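Local coordinates for type III Pentaketide Synthase (PDB 3EUO), which is a type III pentaketide synthase of the chalcone and stilbene synthase family, probably acting as an acyltransferase, at residues 148-153 with 372-377. Residues are numbered along the deposited sequence; the frame is centred on the assembly and turned at random.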
# COMPACT_ATOMS: atom_id res chain seq x y z
N ALA A 148 -11.13 -1.35 4.34
CA ALA A 148 -9.79 -1.65 4.86
C ALA A 148 -9.06 -0.36 5.26
O ALA A 148 -8.40 -0.31 6.30
CB ALA A 148 -8.96 -2.45 3.84
N ALA A 149 -9.17 0.67 4.42
CA ALA A 149 -8.58 1.96 4.72
C ALA A 149 -9.20 2.57 5.98
O ALA A 149 -8.49 3.11 6.82
CB ALA A 149 -8.72 2.91 3.53
N LEU A 150 -10.52 2.45 6.11
CA LEU A 150 -11.22 2.95 7.29
C LEU A 150 -10.73 2.29 8.58
O LEU A 150 -10.49 2.98 9.58
CB LEU A 150 -12.74 2.79 7.15
CG LEU A 150 -13.58 3.45 8.26
CD1 LEU A 150 -13.46 4.98 8.24
CD2 LEU A 150 -15.03 3.01 8.15
N ARG A 151 -10.58 0.97 8.56
CA ARG A 151 -10.14 0.21 9.73
C ARG A 151 -8.69 0.54 10.08
O ARG A 151 -8.33 0.68 11.26
CB ARG A 151 -10.32 -1.30 9.46
CG ARG A 151 -9.77 -2.22 10.56
CD ARG A 151 -10.06 -3.70 10.27
NE ARG A 151 -9.69 -4.08 8.90
CZ ARG A 151 -8.43 -4.24 8.48
NH1 ARG A 151 -7.42 -4.06 9.33
NH2 ARG A 151 -8.19 -4.56 7.22
N THR A 152 -7.86 0.66 9.05
CA THR A 152 -6.47 1.06 9.23
C THR A 152 -6.41 2.45 9.86
O THR A 152 -5.71 2.65 10.84
CB THR A 152 -5.69 1.02 7.91
OG1 THR A 152 -5.73 -0.31 7.39
CG2 THR A 152 -4.22 1.43 8.14
N ALA A 153 -7.18 3.39 9.31
CA ALA A 153 -7.32 4.73 9.89
C ALA A 153 -7.76 4.70 11.36
O ALA A 153 -7.28 5.50 12.16
CB ALA A 153 -8.27 5.58 9.07
N GLU A 372 -14.57 -7.45 4.98
CA GLU A 372 -14.49 -6.33 5.90
C GLU A 372 -15.90 -5.97 6.36
O GLU A 372 -16.81 -5.87 5.54
CB GLU A 372 -13.88 -5.10 5.20
CG GLU A 372 -12.44 -5.27 4.71
CD GLU A 372 -11.38 -5.19 5.81
OE1 GLU A 372 -11.67 -4.71 6.93
OE2 GLU A 372 -10.24 -5.59 5.55
N MET A 373 -16.07 -5.82 7.67
CA MET A 373 -17.32 -5.27 8.22
C MET A 373 -17.00 -4.19 9.23
O MET A 373 -15.97 -4.25 9.91
CB MET A 373 -18.18 -6.35 8.89
CG MET A 373 -19.06 -7.15 7.98
SD MET A 373 -20.39 -8.07 8.83
CE MET A 373 -20.81 -9.20 7.52
N CYS A 374 -17.89 -3.21 9.35
CA CYS A 374 -17.79 -2.22 10.40
C CYS A 374 -19.17 -1.92 10.97
O CYS A 374 -20.19 -2.12 10.30
CB CYS A 374 -17.13 -0.94 9.89
SG CYS A 374 -18.07 -0.03 8.64
N MET A 375 -19.19 -1.47 12.23
CA MET A 375 -20.42 -1.00 12.84
C MET A 375 -20.33 0.51 13.06
O MET A 375 -19.41 0.98 13.74
CB MET A 375 -20.68 -1.70 14.17
CG MET A 375 -22.01 -1.29 14.84
SD MET A 375 -23.51 -1.84 13.98
CE MET A 375 -23.54 -3.54 14.55
N LEU A 376 -21.28 1.24 12.48
CA LEU A 376 -21.36 2.68 12.65
C LEU A 376 -22.61 3.05 13.43
O LEU A 376 -23.64 2.38 13.31
CB LEU A 376 -21.40 3.39 11.29
CG LEU A 376 -20.26 3.09 10.32
CD1 LEU A 376 -20.58 3.61 8.93
CD2 LEU A 376 -18.95 3.68 10.82
N LYS A 377 -22.50 4.09 14.24
CA LYS A 377 -23.66 4.69 14.88
C LYS A 377 -23.93 5.99 14.13
O LYS A 377 -23.05 6.83 13.99
CB LYS A 377 -23.41 4.94 16.38
CG LYS A 377 -24.63 5.46 17.14
CD LYS A 377 -24.35 5.55 18.64
CE LYS A 377 -25.58 6.02 19.42
NZ LYS A 377 -25.71 7.51 19.39
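Arg151 and Glu372 illustrate how a buried charge pair can tie a helix to a neighbouring strand of the central sheet. The arginine takes the carboxylate side-on, through NE and one terminal nitrogen, each bonded to a different oxygen. NE reaches Glu372 OE1 at 2.9 Å in an almost straight bond (172°), meeting the lone pair on the side of the other oxygen. NH2 of Arg151 lies 2.8 Å from Glu372 OE2, somewhat out of the carboxylate plane. The paired bonds, between nearly coplanar groups, should restrain both from turning. The arginine chain is extended through its first two torsions, CG anti to the backbone N (chi1 175°), then bends at chi3 to present its NE edge. The third nitrogen, NH1, forms a salt bridge with Glu134 of the second subunit, so the same guanidinium links the strand of its own chain to that subunit.

The remaining contacts are lighter. The CB methyl of Ala148 makes a van der Waals contact with the carboxylate, 3.8 Å from OE2 of Glu372. Apolar contact comes from Leu150, which places CD2 4.3 Å from SG of Cys374.

Helix 145-162 thus packs beside strand 370-378 of the central mixed sheet, the axes of the two short segments inclined at 57° with a closest approach of 9.1 Å, and joins parts of the chain belonging to the N-terminal and C-terminal family regions of the thiolase-like fold. Strand 224-233 flanks the pair, with Asn231 touching both charged side chains, and strand 359-366 hydrogen-bonds to the other edge of strand 370-378.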